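PDB 4H61: mediator of RNA polymerase II transcription subunit 6 from Schizosaccharomyces pombe, which serves as a subunit of the Mediator coactivator complex, which conveys signals from gene-specific regulatory proteins to the basal RNA polymerase II machinery. Local coordinates for residues S33-Y38 with E108-A113; I86-R91 with T101-C106. All blocks are in the same frame, centred on the assembly; numbering follows the deposited sequence.

Interaction 1 (S33-Y38 with E108-A113); sequences SQSPFY and ENIYMA
S35 and I110 meet where the loop S33-Y38 reaches the edge strand 109-112: CB of S35 lies 4.3 Å from CD1 of I110, the end of the longer isoleucine branch. The serine OG accepts the backbone N-H of F37 at 3.3 Å, with an N-H...O angle of 154°, which makes an ST turn, and it is also hydrogen-bonded to the carbonyl oxygen of F32. A small residue with a hydroxyl therefore suits this buried spot, offering a methylene to the isoleucine while its polar atom is satisfied by backbone. S35 also starts a type I beta turn, closed by Y38 N on S35 O at 3.1 Å. P36, with its ring-restricted phi, fits the second position, and F37 at the third makes the largest share of the contact. With CG anti to the carbonyl carbon (chi1 -59°), its ring is carried toward the strand. The ring and the I110 side chain pass alongside, running opposite ways, with CD2 of F37 3.7 Å from CG2 of I110. Farther out, CE2 of F37 comes 3.5 Å from the backbone O of I110, and CZ lies 3.9 Å from CA of Y111. Beyond CZ, CE1 of F37 is 3.9 Å from CG of M112. No hydrogen bond links the two segments; the broad ring suits the place because it packs on both aliphatic side chains and the strand backbone. Around it, F37 also touches F32 of helix 28-33 and L6, while I110 packs on Y31, F32 and W11. M112 reaches on to T101 of the adjacent strand 97-106.

Interaction 2 (I86-R91 with T101-C106); sequences IQKQNR and TVYFVC
I86 and Y103 form a hydrogen-bonded pair in an antiparallel beta hairpin made by strands 83-91 and 97-106, whose directions here differ by 160°. This is the tightly packed part of the contact. I86 N binds Y103 O at 3.0 Å, and Y103 N answers to I86 O at 2.8 Å. On the same face CD1 of I86 rests 3.8 Å from CG2 of V105; two beta-branched residues suit buried strand positions of this kind. Q87 and V102 make the next, non-hydrogen-bonded pair and turn to the other face, where both touch helix 115-135.

Toward K88 and T101, both partly exposed, the ladder slackens. K88 N still donates to T101 O at 2.8 Å, but the return bond from T101 N to K88 O is weak at 3.4 Å. Y103 bridges the two regions: CG anti to the carbonyl carbon (chi1 -44°) starts the ring back across the neighbouring strand, where CE1 comes 3.7 Å from CB of K88. K88 N lies in the ring plane at the edge, while T101 OG1 sits over one face, offset toward the rim. An alanine at Y103 would probably leave the K88 methylenes, and the F32 ring that meets Y103 edge-to-face, without their aromatic partner. A long lysine suits this border, its aliphatic part covering the tyrosine tip: CD of K88 is 3.4 Å from Y103 OH.

From the N terminus, the chain passes through helix 28-33 into the loop S33-Y38, which is met again only when strand 109-112 arrives; interaction 1 thus closes a loop of 69 residues containing helices 43-53 and 61-66 and the first three strands of the sheet. Interaction 2 is nested inside it and closes the much shorter hairpin turn between strands 83-91 and 97-106. Their centres lie about 9 Å apart. They join directly where strands 97-106 and 109-112 run side by side, through the probable backbone hydrogen bonds of F104 N with Y111 O and A113 N with V102 O. Interaction 2 knits the middle of the sheet, and interaction 1 ties its edge to the N-terminal helical region.

Interaction 1 (S33-Y38 with E108-A113)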
loop_
_atom_site.group_PDB
_atom_site.type_symbol
_atom_site.label_atom_id
_atom_site.label_comp_id
_atom_site.label_asym_id
_atom_site.label_seq_id
_atom_site.Cartn_x
_atom_site.Cartn_y
_atom_site.Cartn_z
ATOM N N SER A 33 -4.697 2.158 -7.944
ATOM C CA SER A 33 -5.959 2.843 -7.635
ATOM C C SER A 33 -7.090 2.600 -8.630
ATOM O O SER A 33 -8.261 2.741 -8.284
ATOM C CB SER A 33 -5.729 4.342 -7.496
ATOM O OG SER A 33 -4.871 4.592 -6.402
ATOM N N GLN A 34 -6.750 2.255 -9.865
ATOM C CA GLN A 34 -7.770 2.025 -10.876
ATOM C C GLN A 34 -8.240 0.565 -10.849
ATOM O O GLN A 34 -9.092 0.155 -11.643
ATOM C CB GLN A 34 -7.235 2.407 -12.259
ATOM C CG GLN A 34 -6.781 3.866 -12.369
ATOM C CD GLN A 34 -7.935 4.871 -12.295
ATOM O OE1 GLN A 34 -8.945 4.743 -12.991
ATOM N NE2 GLN A 34 -7.780 5.881 -11.449
ATOM N N SER A 35 -7.693 -0.209 -9.916
ATOM C CA SER A 35 -7.957 -1.643 -9.860
ATOM C C SER A 35 -8.991 -1.955 -8.782
ATOM O O SER A 35 -9.187 -1.160 -7.856
ATOM C CB SER A 35 -6.663 -2.399 -9.563
ATOM O OG SER A 35 -6.403 -2.418 -8.167
ATOM N N PRO A 36 -9.664 -3.112 -8.895
ATOM C CA PRO A 36 -10.665 -3.526 -7.900
ATOM C C PRO A 36 -10.077 -3.939 -6.552
ATOM O O PRO A 36 -10.823 -4.364 -5.664
ATOM C CB PRO A 36 -11.353 -4.725 -8.558
ATOM C CG PRO A 36 -10.400 -5.211 -9.606
ATOM C CD PRO A 36 -9.655 -3.990 -10.079
ATOM N N PHE A 37 -8.763 -3.831 -6.396
ATOM C CA PHE A 37 -8.134 -4.132 -5.111
ATOM C C PHE A 37 -8.081 -2.865 -4.266
ATOM O O PHE A 37 -7.980 -2.904 -3.032
ATOM C CB PHE A 37 -6.738 -4.725 -5.324
ATOM C CG PHE A 37 -6.744 -5.993 -6.140
ATOM C CD1 PHE A 37 -7.310 -7.159 -5.628
ATOM C CD2 PHE A 37 -6.197 -6.021 -7.420
ATOM C CE1 PHE A 37 -7.329 -8.324 -6.369
ATOM C CE2 PHE A 37 -6.202 -7.195 -8.177
ATOM C CZ PHE A 37 -6.773 -8.346 -7.655
ATOM N N TYR A 38 -8.177 -1.734 -4.949
ATOM C CA TYR A 38 -8.152 -0.442 -4.285
ATOM C C TYR A 38 -9.404 -0.267 -3.425
ATOM O O TYR A 38 -10.433 -0.855 -3.701
ATOM C CB TYR A 38 -8.043 0.665 -5.333
ATOM C CG TYR A 38 -7.834 2.041 -4.767
ATOM C CD1 TYR A 38 -6.716 2.331 -3.987
ATOM C CD2 TYR A 38 -8.749 3.059 -5.012
ATOM C CE1 TYR A 38 -6.519 3.595 -3.467
ATOM C CE2 TYR A 38 -8.555 4.329 -4.494
ATOM C CZ TYR A 38 -7.438 4.590 -3.725
ATOM O OH TYR A 38 -7.240 5.855 -3.218
ATOM N N GLU A 108 2.881 -5.510 -14.880
ATOM C CA GLU A 108 1.629 -4.764 -15.042
ATOM C C GLU A 108 0.383 -5.567 -14.634
ATOM O O GLU A 108 -0.749 -5.084 -14.744
ATOM C CB GLU A 108 1.506 -4.191 -16.458
ATOM C CG GLU A 108 2.653 -3.263 -16.817
ATOM C CD GLU A 108 3.036 -3.329 -18.278
ATOM O OE1 GLU A 108 2.137 -3.207 -19.138
ATOM O OE2 GLU A 108 4.242 -3.506 -18.565
ATOM N N ASN A 109 0.610 -6.786 -14.153
ATOM C CA ASN A 109 -0.451 -7.614 -13.610
ATOM C C ASN A 109 -0.551 -7.435 -12.109
ATOM O O ASN A 109 0.433 -7.615 -11.387
ATOM C CB ASN A 109 -0.186 -9.082 -13.911
ATOM C CG ASN A 109 -0.960 -9.577 -15.095
ATOM O OD1 ASN A 109 -0.739 -9.140 -16.225
ATOM N ND2 ASN A 109 -1.881 -10.504 -14.849
ATOM N N ILE A 110 -1.737 -7.078 -11.638
ATOM C CA ILE A 110 -1.965 -6.974 -10.214
ATOM C C ILE A 110 -2.807 -8.151 -9.721
ATOM O O ILE A 110 -3.806 -8.516 -10.342
ATOM C CB ILE A 110 -2.654 -5.651 -9.850
ATOM C CG1 ILE A 110 -1.959 -4.484 -10.551
ATOM C CG2 ILE A 110 -2.669 -5.453 -8.336
ATOM C CD1 ILE A 110 -2.458 -3.116 -10.115
ATOM N N TYR A 111 -2.384 -8.744 -8.608
ATOM C CA TYR A 111 -3.126 -9.813 -7.959
ATOM C C TYR A 111 -2.681 -9.928 -6.500
ATOM O O TYR A 111 -1.581 -9.492 -6.149
ATOM C CB TYR A 111 -2.926 -11.140 -8.701
ATOM C CG TYR A 111 -1.478 -11.505 -8.967
ATOM C CD1 TYR A 111 -0.723 -12.188 -8.012
ATOM C CD2 TYR A 111 -0.865 -11.178 -10.174
ATOM C CE1 TYR A 111 0.610 -12.528 -8.251
ATOM C CE2 TYR A 111 0.466 -11.513 -10.421
ATOM C CZ TYR A 111 1.197 -12.189 -9.454
ATOM O OH TYR A 111 2.517 -12.522 -9.690
ATOM N N MET A 112 -3.544 -10.486 -5.649
ATOM C CA MET A 112 -3.197 -10.737 -4.246
ATOM C C MET A 112 -2.105 -11.793 -4.171
ATOM O O MET A 112 -2.110 -12.770 -4.923
ATOM C CB MET A 112 -4.414 -11.214 -3.445
ATOM C CG MET A 112 -5.613 -10.264 -3.477
ATOM S SD MET A 112 -7.095 -10.857 -2.609
ATOM C CE MET A 112 -6.404 -11.188 -0.990
ATOM N N ALA A 113 -1.159 -11.586 -3.270
ATOM C CA ALA A 113 -0.099 -12.554 -3.055
ATOM C C ALA A 113 -0.690 -13.606 -2.147
ATOM O O ALA A 113 -1.736 -13.370 -1.539
ATOM C CB ALA A 113 1.078 -11.882 -2.384
#

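Interaction 2 (I86-R91 with T101-C106)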
loop_
_atom_site.group_PDB
_atom_site.type_symbol
_atom_site.label_atom_id
_atom_site.label_comp_id
_atom_site.label_asym_id
_atom_site.label_seq_id
_atom_site.Cartn_x
_atom_site.Cartn_y
_atom_site.Cartn_z
ATOM N N ILE A 86 2.802 -4.253 -2.886
ATOM C CA ILE A 86 1.979 -3.291 -2.164
ATOM C C ILE A 86 1.295 -3.964 -0.994
ATOM O O ILE A 86 0.861 -5.107 -1.107
ATOM C CB ILE A 86 0.915 -2.691 -3.098
ATOM C CG1 ILE A 86 1.592 -1.919 -4.232
ATOM C CG2 ILE A 86 -0.040 -1.794 -2.335
ATOM C CD1 ILE A 86 0.640 -1.429 -5.276
ATOM N N GLN A 87 1.208 -3.259 0.129
ATOM C CA GLN A 87 0.570 -3.800 1.320
ATOM C C GLN A 87 -0.608 -2.951 1.772
ATOM O O GLN A 87 -0.486 -1.732 1.931
ATOM C CB GLN A 87 1.586 -3.891 2.450
ATOM C CG GLN A 87 0.977 -4.039 3.823
ATOM C CD GLN A 87 2.030 -4.275 4.886
ATOM O OE1 GLN A 87 2.863 -5.172 4.751
ATOM N NE2 GLN A 87 2.008 -3.463 5.946
ATOM N N LYS A 88 -1.753 -3.603 1.960
ATOM C CA LYS A 88 -2.911 -2.978 2.588
ATOM C C LYS A 88 -2.736 -3.151 4.084
ATOM O O LYS A 88 -2.452 -4.254 4.552
ATOM C CB LYS A 88 -4.211 -3.637 2.104
ATOM C CG LYS A 88 -5.490 -3.264 2.870
ATOM C CD LYS A 88 -6.670 -3.208 1.894
ATOM C CE LYS A 88 -7.957 -3.846 2.406
ATOM N NZ LYS A 88 -8.063 -5.294 2.064
ATOM N N GLN A 89 -2.887 -2.064 4.832
ATOM C CA GLN A 89 -2.694 -2.114 6.272
ATOM C C GLN A 89 -3.674 -1.197 7.005
ATOM O O GLN A 89 -4.120 -0.185 6.469
ATOM C CB GLN A 89 -1.259 -1.719 6.620
ATOM C CG GLN A 89 -1.001 -0.211 6.585
ATOM C CD GLN A 89 0.479 0.137 6.527
ATOM O OE1 GLN A 89 1.324 -0.721 6.266
ATOM N NE2 GLN A 89 0.796 1.405 6.774
ATOM N N ASN A 90 -4.028 -1.562 8.227
ATOM C CA ASN A 90 -4.819 -0.678 9.040
ATOM C C ASN A 90 -3.905 0.005 10.035
ATOM O O ASN A 90 -3.376 -0.637 10.937
ATOM C CB ASN A 90 -5.905 -1.444 9.782
ATOM C CG ASN A 90 -6.759 -0.537 10.653
ATOM O OD1 ASN A 90 -6.865 0.670 10.401
ATOM N ND2 ASN A 90 -7.358 -1.107 11.693
ATOM N N ARG A 91 -3.709 1.307 9.873
ATOM C CA ARG A 91 -2.804 2.023 10.756
ATOM C C ARG A 91 -3.509 2.451 12.035
ATOM O O ARG A 91 -4.462 3.228 11.999
ATOM C CB ARG A 91 -2.200 3.225 10.033
ATOM C CG ARG A 91 -1.350 4.097 10.918
ATOM C CD ARG A 91 -0.303 4.838 10.116
ATOM N NE ARG A 91 0.949 4.828 10.851
ATOM C CZ ARG A 91 2.056 4.229 10.435
ATOM N NH1 ARG A 91 2.081 3.616 9.261
ATOM N NH2 ARG A 91 3.145 4.268 11.193
ATOM N N THR A 101 -3.594 -7.362 3.833
ATOM C CA THR A 101 -3.283 -8.197 2.678
ATOM C C THR A 101 -2.121 -7.612 1.859
ATOM O O THR A 101 -1.798 -6.426 1.983
ATOM C CB THR A 101 -4.540 -8.471 1.785
ATOM O OG1 THR A 101 -4.238 -8.216 0.403
ATOM C CG2 THR A 101 -5.720 -7.620 2.200
ATOM N N VAL A 102 -1.465 -8.441 1.048
ATOM C CA VAL A 102 -0.431 -7.914 0.158
ATOM C C VAL A 102 -0.647 -8.316 -1.302
ATOM O O VAL A 102 -1.181 -9.387 -1.591
ATOM C CB VAL A 102 1.029 -8.198 0.651
ATOM C CG1 VAL A 102 1.035 -8.934 1.984
ATOM C CG2 VAL A 102 1.840 -8.940 -0.390
ATOM N N TYR A 103 -0.258 -7.433 -2.215
ATOM C CA TYR A 103 -0.551 -7.616 -3.629
ATOM C C TYR A 103 0.734 -7.534 -4.428
ATOM O O TYR A 103 1.670 -6.834 -4.042
ATOM C CB TYR A 103 -1.513 -6.526 -4.130
ATOM C CG TYR A 103 -2.668 -6.228 -3.195
ATOM C CD1 TYR A 103 -2.470 -5.496 -2.028
ATOM C CD2 TYR A 103 -3.963 -6.664 -3.489
ATOM C CE1 TYR A 103 -3.512 -5.223 -1.173
ATOM C CE2 TYR A 103 -5.016 -6.391 -2.635
ATOM C CZ TYR A 103 -4.779 -5.665 -1.478
ATOM O OH TYR A 103 -5.802 -5.376 -0.608
ATOM N N PHE A 104 0.772 -8.241 -5.551
ATOM C CA PHE A 104 1.891 -8.137 -6.475
ATOM C C PHE A 104 1.510 -7.329 -7.704
ATOM O O PHE A 104 0.407 -7.456 -8.230
ATOM C CB PHE A 104 2.377 -9.521 -6.894
ATOM C CG PHE A 104 3.026 -10.288 -5.781
ATOM C CD1 PHE A 104 3.518 -9.628 -4.663
ATOM C CD2 PHE A 104 3.152 -11.668 -5.847
ATOM C CE1 PHE A 104 4.117 -10.327 -3.635
ATOM C CE2 PHE A 104 3.754 -12.377 -4.822
ATOM C CZ PHE A 104 4.233 -11.706 -3.717
ATOM N N VAL A 105 2.423 -6.472 -8.137
ATOM C CA VAL A 105 2.292 -5.805 -9.418
ATOM C C VAL A 105 3.432 -6.331 -10.275
ATOM O O VAL A 105 4.519 -5.752 -10.322
ATOM C CB VAL A 105 2.360 -4.270 -9.287
ATOM C CG1 VAL A 105 2.000 -3.611 -10.606
ATOM C CG2 VAL A 105 1.419 -3.790 -8.197
ATOM N N CYS A 106 3.177 -7.458 -10.927
ATOM C CA CYS A 106 4.201 -8.148 -11.692
ATOM C C CYS A 106 3.891 -8.047 -13.179
ATOM O O CYS A 106 2.861 -8.544 -13.636
ATOM C CB CYS A 106 4.257 -9.612 -11.258
ATOM S SG CYS A 106 5.715 -10.490 -11.807
#